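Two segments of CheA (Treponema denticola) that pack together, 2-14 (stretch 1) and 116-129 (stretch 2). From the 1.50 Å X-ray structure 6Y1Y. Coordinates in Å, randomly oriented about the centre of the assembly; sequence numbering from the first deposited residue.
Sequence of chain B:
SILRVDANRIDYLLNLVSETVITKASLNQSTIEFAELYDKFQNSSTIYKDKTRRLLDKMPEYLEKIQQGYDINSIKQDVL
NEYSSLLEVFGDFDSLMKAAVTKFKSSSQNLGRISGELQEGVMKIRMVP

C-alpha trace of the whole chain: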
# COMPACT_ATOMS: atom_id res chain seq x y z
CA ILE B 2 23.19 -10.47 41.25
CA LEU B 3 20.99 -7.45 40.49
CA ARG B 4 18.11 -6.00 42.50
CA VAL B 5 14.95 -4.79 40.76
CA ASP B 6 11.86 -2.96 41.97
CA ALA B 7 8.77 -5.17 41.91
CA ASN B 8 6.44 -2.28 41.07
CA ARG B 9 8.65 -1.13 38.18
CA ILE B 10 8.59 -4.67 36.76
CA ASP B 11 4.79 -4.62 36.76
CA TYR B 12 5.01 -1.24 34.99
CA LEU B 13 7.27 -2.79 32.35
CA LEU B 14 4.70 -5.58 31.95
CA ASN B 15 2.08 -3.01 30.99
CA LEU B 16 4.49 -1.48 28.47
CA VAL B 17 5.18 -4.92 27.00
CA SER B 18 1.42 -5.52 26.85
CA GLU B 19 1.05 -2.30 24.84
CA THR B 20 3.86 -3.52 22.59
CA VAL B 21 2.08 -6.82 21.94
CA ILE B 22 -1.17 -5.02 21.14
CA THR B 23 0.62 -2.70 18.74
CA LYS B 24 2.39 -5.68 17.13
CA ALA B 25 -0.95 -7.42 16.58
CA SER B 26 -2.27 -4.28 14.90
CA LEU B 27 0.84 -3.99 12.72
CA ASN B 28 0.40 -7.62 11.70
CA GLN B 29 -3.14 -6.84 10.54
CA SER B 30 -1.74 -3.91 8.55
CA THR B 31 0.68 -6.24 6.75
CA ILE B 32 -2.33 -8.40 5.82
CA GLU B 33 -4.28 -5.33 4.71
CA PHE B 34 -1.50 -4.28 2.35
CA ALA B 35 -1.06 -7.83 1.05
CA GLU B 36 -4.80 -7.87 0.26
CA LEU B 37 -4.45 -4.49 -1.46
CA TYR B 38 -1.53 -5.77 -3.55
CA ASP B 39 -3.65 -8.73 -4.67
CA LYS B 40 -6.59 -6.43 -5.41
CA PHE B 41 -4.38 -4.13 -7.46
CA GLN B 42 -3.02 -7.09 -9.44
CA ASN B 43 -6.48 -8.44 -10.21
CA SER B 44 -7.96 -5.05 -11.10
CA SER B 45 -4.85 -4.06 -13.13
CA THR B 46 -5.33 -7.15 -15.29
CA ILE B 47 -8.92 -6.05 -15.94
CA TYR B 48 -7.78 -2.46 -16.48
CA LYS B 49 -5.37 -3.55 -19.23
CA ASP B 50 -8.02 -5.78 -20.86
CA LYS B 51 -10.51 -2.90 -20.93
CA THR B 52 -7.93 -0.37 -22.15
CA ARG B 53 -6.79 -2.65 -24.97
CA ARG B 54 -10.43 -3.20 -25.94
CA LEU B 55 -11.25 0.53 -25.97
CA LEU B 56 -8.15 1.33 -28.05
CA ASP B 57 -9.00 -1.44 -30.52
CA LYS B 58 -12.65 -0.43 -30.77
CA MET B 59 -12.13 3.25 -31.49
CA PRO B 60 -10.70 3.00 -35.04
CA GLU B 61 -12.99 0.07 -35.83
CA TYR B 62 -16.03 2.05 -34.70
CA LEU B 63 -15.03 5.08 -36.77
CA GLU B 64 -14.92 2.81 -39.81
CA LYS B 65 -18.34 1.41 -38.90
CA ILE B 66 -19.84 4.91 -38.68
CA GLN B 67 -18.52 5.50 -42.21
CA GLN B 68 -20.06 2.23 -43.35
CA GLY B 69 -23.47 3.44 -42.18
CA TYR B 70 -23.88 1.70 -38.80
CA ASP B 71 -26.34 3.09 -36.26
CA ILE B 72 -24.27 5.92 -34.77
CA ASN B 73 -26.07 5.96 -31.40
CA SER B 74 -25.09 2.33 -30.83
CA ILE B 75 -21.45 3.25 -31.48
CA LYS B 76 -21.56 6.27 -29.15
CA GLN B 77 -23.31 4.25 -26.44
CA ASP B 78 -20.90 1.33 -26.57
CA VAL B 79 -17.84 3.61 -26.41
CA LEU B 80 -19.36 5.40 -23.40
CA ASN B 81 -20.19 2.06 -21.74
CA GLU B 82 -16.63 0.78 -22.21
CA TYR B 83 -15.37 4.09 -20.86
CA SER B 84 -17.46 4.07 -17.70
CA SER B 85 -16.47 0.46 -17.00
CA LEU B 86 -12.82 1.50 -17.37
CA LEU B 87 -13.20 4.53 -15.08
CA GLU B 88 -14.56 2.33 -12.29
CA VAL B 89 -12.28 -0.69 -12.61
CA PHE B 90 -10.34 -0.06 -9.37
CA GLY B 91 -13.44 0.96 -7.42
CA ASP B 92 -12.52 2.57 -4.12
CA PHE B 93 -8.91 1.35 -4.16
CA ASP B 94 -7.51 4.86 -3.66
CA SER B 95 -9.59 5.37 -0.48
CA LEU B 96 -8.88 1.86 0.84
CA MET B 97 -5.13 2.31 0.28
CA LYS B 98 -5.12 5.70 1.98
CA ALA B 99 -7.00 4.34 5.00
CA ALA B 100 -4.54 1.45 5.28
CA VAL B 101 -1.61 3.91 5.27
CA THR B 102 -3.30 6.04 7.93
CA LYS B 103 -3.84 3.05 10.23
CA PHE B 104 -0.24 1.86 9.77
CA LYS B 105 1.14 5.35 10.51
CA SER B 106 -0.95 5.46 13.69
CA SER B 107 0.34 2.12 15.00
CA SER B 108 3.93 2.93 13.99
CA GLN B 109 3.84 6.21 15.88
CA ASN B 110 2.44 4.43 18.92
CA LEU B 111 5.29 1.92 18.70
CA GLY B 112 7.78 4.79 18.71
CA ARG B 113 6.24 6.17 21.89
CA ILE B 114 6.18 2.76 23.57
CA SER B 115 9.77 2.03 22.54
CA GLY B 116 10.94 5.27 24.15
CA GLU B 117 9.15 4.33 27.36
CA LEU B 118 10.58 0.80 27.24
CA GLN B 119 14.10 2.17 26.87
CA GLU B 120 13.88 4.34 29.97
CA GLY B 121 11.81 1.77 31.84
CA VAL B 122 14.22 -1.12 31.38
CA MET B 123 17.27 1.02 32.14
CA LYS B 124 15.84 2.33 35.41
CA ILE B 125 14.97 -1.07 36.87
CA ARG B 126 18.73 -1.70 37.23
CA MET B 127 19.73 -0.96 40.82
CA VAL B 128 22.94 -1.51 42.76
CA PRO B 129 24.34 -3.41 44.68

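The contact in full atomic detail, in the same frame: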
# COMPACT_ATOMS: atom_id res chain seq x y z
N ILE B 2 22.15 -11.37 40.77
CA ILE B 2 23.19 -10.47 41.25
C ILE B 2 22.82 -9.02 40.96
O ILE B 2 23.67 -8.13 41.02
CB ILE B 2 24.55 -10.83 40.64
CG1 ILE B 2 24.42 -11.11 39.15
CG2 ILE B 2 25.16 -12.03 41.36
CD1 ILE B 2 25.75 -11.30 38.45
N LEU B 3 21.55 -8.79 40.64
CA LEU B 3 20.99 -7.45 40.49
C LEU B 3 19.70 -7.40 41.29
O LEU B 3 19.03 -8.43 41.47
CB LEU B 3 20.73 -7.10 39.00
CG LEU B 3 20.66 -5.64 38.54
CD1 LEU B 3 21.07 -5.49 37.08
CD2 LEU B 3 19.27 -5.06 38.74
N ARG B 4 19.35 -6.22 41.78
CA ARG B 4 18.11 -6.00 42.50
C ARG B 4 17.18 -5.10 41.69
O ARG B 4 17.60 -4.05 41.21
N VAL B 5 15.93 -5.54 41.56
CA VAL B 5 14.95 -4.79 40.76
C VAL B 5 13.73 -4.48 41.61
O VAL B 5 13.37 -5.24 42.52
CB VAL B 5 14.54 -5.56 39.49
CG1 VAL B 5 15.74 -5.82 38.60
CG2 VAL B 5 13.85 -6.87 39.84
N ASP B 6 13.09 -3.35 41.31
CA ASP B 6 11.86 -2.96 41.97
C ASP B 6 10.69 -3.77 41.43
O ASP B 6 10.49 -3.84 40.22
CB ASP B 6 11.60 -1.46 41.77
CG ASP B 6 10.50 -0.93 42.66
OD1 ASP B 6 10.82 -0.16 43.60
OD2 ASP B 6 9.32 -1.27 42.43
N ALA B 7 9.91 -4.37 42.34
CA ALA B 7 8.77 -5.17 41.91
C ALA B 7 7.74 -4.33 41.17
O ALA B 7 7.20 -4.75 40.14
CB ALA B 7 8.13 -5.87 43.11
N ASN B 8 7.44 -3.13 41.70
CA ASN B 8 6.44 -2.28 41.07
C ASN B 8 6.88 -1.78 39.69
O ASN B 8 6.04 -1.62 38.80
CB ASN B 8 6.11 -1.10 41.97
CG ASN B 8 5.49 -1.52 43.29
OD1 ASN B 8 5.96 -1.13 44.36
ND2 ASN B 8 4.43 -2.32 43.22
N ARG B 9 8.18 -1.57 39.50
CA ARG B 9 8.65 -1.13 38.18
C ARG B 9 8.58 -2.28 37.18
O ARG B 9 8.38 -2.04 35.98
CB ARG B 9 10.05 -0.54 38.28
CG ARG B 9 10.07 0.80 39.01
N ILE B 10 8.71 -3.52 37.65
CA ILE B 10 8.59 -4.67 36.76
C ILE B 10 7.15 -4.82 36.30
O ILE B 10 6.89 -5.14 35.13
CB ILE B 10 9.11 -5.94 37.47
CG1 ILE B 10 10.62 -5.84 37.71
CG2 ILE B 10 8.74 -7.19 36.67
CD1 ILE B 10 11.45 -5.97 36.46
N ASP B 11 6.19 -4.58 37.19
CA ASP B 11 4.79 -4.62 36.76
C ASP B 11 4.48 -3.48 35.79
O ASP B 11 3.66 -3.65 34.89
CB ASP B 11 3.86 -4.57 37.98
CG ASP B 11 3.74 -5.92 38.67
OD1 ASP B 11 3.54 -5.94 39.90
OD2 ASP B 11 3.85 -6.95 37.98
N TYR B 12 5.13 -2.33 35.96
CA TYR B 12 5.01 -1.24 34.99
C TYR B 12 5.55 -1.65 33.63
O TYR B 12 4.93 -1.38 32.59
CB TYR B 12 5.73 -0.00 35.50
CG TYR B 12 5.86 1.10 34.47
CD1 TYR B 12 4.74 1.80 34.03
CD2 TYR B 12 7.09 1.44 33.93
CE1 TYR B 12 4.85 2.80 33.09
CE2 TYR B 12 7.21 2.44 32.99
CZ TYR B 12 6.08 3.12 32.57
OH TYR B 12 6.20 4.13 31.64
N LEU B 13 6.72 -2.30 33.61
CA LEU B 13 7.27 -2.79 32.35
C LEU B 13 6.35 -3.81 31.70
O LEU B 13 6.28 -3.88 30.47
CB LEU B 13 8.65 -3.39 32.57
CG LEU B 13 9.79 -2.39 32.76
CD1 LEU B 13 11.12 -3.12 32.78
CD2 LEU B 13 9.77 -1.34 31.66
N LEU B 14 5.65 -4.61 32.50
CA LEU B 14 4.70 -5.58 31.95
C LEU B 14 3.59 -4.88 31.18
O LEU B 14 3.16 -5.36 30.13
CB LEU B 14 4.10 -6.42 33.07
CG LEU B 14 5.03 -7.44 33.71
CD1 LEU B 14 4.37 -8.02 34.94
CD2 LEU B 14 5.35 -8.53 32.69
N GLY B 116 10.27 4.30 23.29
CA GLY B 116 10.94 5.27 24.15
C GLY B 116 10.70 5.00 25.62
O GLY B 116 11.62 5.09 26.44
N GLU B 117 9.46 4.65 25.98
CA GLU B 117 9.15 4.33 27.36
C GLU B 117 9.83 3.04 27.80
O GLU B 117 10.30 2.94 28.94
CB GLU B 117 7.63 4.23 27.55
CG GLU B 117 6.90 5.56 27.47
CD GLU B 117 5.45 5.45 27.94
OE1 GLU B 117 4.70 4.62 27.37
OE2 GLU B 117 5.07 6.18 28.87
N LEU B 118 9.87 2.04 26.92
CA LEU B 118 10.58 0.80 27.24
C LEU B 118 12.05 1.05 27.51
O LEU B 118 12.63 0.46 28.43
CB LEU B 118 10.42 -0.21 26.10
CG LEU B 118 9.14 -1.03 26.01
CD1 LEU B 118 9.07 -1.70 24.64
CD2 LEU B 118 9.04 -2.07 27.12
N GLN B 119 12.67 1.92 26.71
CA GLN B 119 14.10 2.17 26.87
C GLN B 119 14.40 2.74 28.25
O GLN B 119 15.27 2.23 28.97
CB GLN B 119 14.58 3.11 25.77
CG GLN B 119 16.09 3.25 25.67
CD GLN B 119 16.53 3.57 24.26
OE1 GLN B 119 16.79 2.67 23.46
NE2 GLN B 119 16.60 4.86 23.94
N GLU B 120 13.66 3.77 28.65
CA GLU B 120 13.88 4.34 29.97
C GLU B 120 13.42 3.39 31.06
O GLU B 120 14.07 3.29 32.11
CB GLU B 120 13.17 5.69 30.08
CG GLU B 120 13.59 6.69 29.01
CD GLU B 120 14.90 7.39 29.33
OE1 GLU B 120 15.58 7.01 30.31
OE2 GLU B 120 15.26 8.34 28.58
N GLY B 121 12.32 2.67 30.83
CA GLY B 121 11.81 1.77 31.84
C GLY B 121 12.77 0.64 32.17
O GLY B 121 12.99 0.31 33.34
N VAL B 122 13.33 0.00 31.14
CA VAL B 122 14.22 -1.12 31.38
C VAL B 122 15.55 -0.65 31.97
O VAL B 122 16.16 -1.35 32.78
CB VAL B 122 14.43 -1.94 30.09
CG1 VAL B 122 15.47 -3.02 30.29
CG2 VAL B 122 13.10 -2.57 29.67
N MET B 123 15.98 0.57 31.63
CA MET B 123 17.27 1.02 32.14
C MET B 123 17.18 1.38 33.61
O MET B 123 18.11 1.11 34.38
CB MET B 123 17.75 2.25 31.36
CG MET B 123 18.32 1.99 29.97
SD MET B 123 18.61 3.53 29.06
CE MET B 123 20.30 3.89 29.52
N LYS B 124 16.04 1.89 34.03
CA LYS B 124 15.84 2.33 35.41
C LYS B 124 15.53 1.21 36.39
O LYS B 124 15.60 1.44 37.60
CB LYS B 124 14.76 3.41 35.46
CG LYS B 124 15.30 4.79 35.08
CD LYS B 124 16.66 5.06 35.74
CE LYS B 124 17.44 6.18 35.05
NZ LYS B 124 17.68 5.91 33.60
N ILE B 125 15.16 0.02 35.92
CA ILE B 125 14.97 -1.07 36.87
C ILE B 125 16.30 -1.51 37.47
O ILE B 125 16.33 -2.07 38.57
CB ILE B 125 14.23 -2.27 36.24
CG1 ILE B 125 15.11 -2.98 35.20
CG2 ILE B 125 12.89 -1.85 35.66
CD1 ILE B 125 14.66 -4.38 34.86
N ARG B 126 17.41 -1.29 36.76
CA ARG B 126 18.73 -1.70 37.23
C ARG B 126 19.15 -0.90 38.46
O ARG B 126 19.34 0.32 38.39
CB ARG B 126 19.76 -1.55 36.12
CG ARG B 126 19.55 -2.48 34.95
CD ARG B 126 20.54 -2.16 33.85
NE ARG B 126 20.40 -0.77 33.45
CZ ARG B 126 21.24 -0.13 32.64
NH1 ARG B 126 22.28 -0.77 32.12
NH2 ARG B 126 21.02 1.14 32.34
N MET B 127 19.26 -1.57 39.59
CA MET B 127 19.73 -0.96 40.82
C MET B 127 20.99 -1.67 41.29
O MET B 127 21.22 -2.84 40.99
CB MET B 127 18.65 -0.99 41.91
CG MET B 127 17.35 -0.34 41.45
SD MET B 127 16.07 -0.27 42.70
CE MET B 127 16.28 -1.84 43.53
N VAL B 128 21.83 -0.93 42.02
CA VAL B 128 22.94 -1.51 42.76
C VAL B 128 22.45 -1.78 44.18
O VAL B 128 21.40 -1.25 44.56
CB VAL B 128 24.17 -0.58 42.74
CG1 VAL B 128 24.54 -0.30 41.30
CG2 VAL B 128 23.88 0.69 43.51
N PRO B 129 23.12 -2.64 44.97
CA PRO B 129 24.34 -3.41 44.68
C PRO B 129 24.12 -4.60 43.76
O PRO B 129 25.12 -5.11 43.24
CB PRO B 129 24.80 -3.87 46.07
CG PRO B 129 23.59 -3.91 46.88
CD PRO B 129 22.69 -2.81 46.37
O HOH W 1 14.19 -1.81 39.80
O HOH W 2 9.22 4.27 31.05

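Two nearly antiparallel helices can be held together largely by apolar side chains, with few polar contacts, a weak backbone bond and two waters among them, and the pairing of residues 2-14 with 116-129 in CheA illustrates the principle. The helix axes run at 158° to each other and approach to 10.0 Å, and the two stretches together bury 648 Å².

The apolar core centres on Ile-125, which gives up 102 Å² to the other stretch, the largest share of any residue here. Its branched side chain serves several partners at once. CG2 of Ile-125 lies 3.6 Å from CD1 of Leu-13, while CD1 of Ile-125 lies 3.9 Å from CD1 of Ile-10 and 4.2 Å from CG1 of Val-5. Leu-13, with 91 Å² covered, points toward the opposing helix, and its CD1 also meets CG2 of Val-122 at 3.7 Å. Leucine, isoleucine and valine suit these places because they fill the space between the two stretches without leaving a polar group to be satisfied.

Close packing also depends on a side chain that is absent. CD2 of Leu-13 rests 3.6 Å from the backbone C of Gly-121. A CB on this glycine would point toward stretch 1 and come within 2.6 Å of CD2 of Leu-13, a clash. Glycine therefore leaves the leucine room to lie against bare backbone.

Beyond the helices, the extended segments add backbone and side-chain contacts. Met-127 N donates a weak hydrogen bond to Arg-4 O, at 3.4 Å and 134°. Around it, Leu-3 sets its CD2 3.6 Å from Met-127 N and 3.7 Å from Arg-126 CA, laying one methyl over the backbone, while CD1 of Leu-3 meets CG of Arg-126 at 4.0 Å. The flexible side chain of Met-127 bends back so that its CE reaches to 4.1 Å from Val-5 C.

Water completes the polar contacts. One molecule bridges the stretches by accepting from Asp-6 N at 2.4 Å and donating to Ile-125 O at 2.5 Å, linking two backbone groups too far apart to bond directly. Asp-6 is itself the N-cap of helix 7-14: its OD2 accepts from Arg-9 N at 3.2 Å and, more weakly, from Asn-8 N at 2.7 Å, so the carboxylate satisfies amides that the first turn leaves free. Farther along, a second water joins Tyr-12 OH, at 3.1 Å, to Glu-117 O, to which it donates at 2.7 Å. Tyrosine suits this exposed margin: its CA-to-CB bond points toward stretch 2, and the ring carries the hydroxyl to the water.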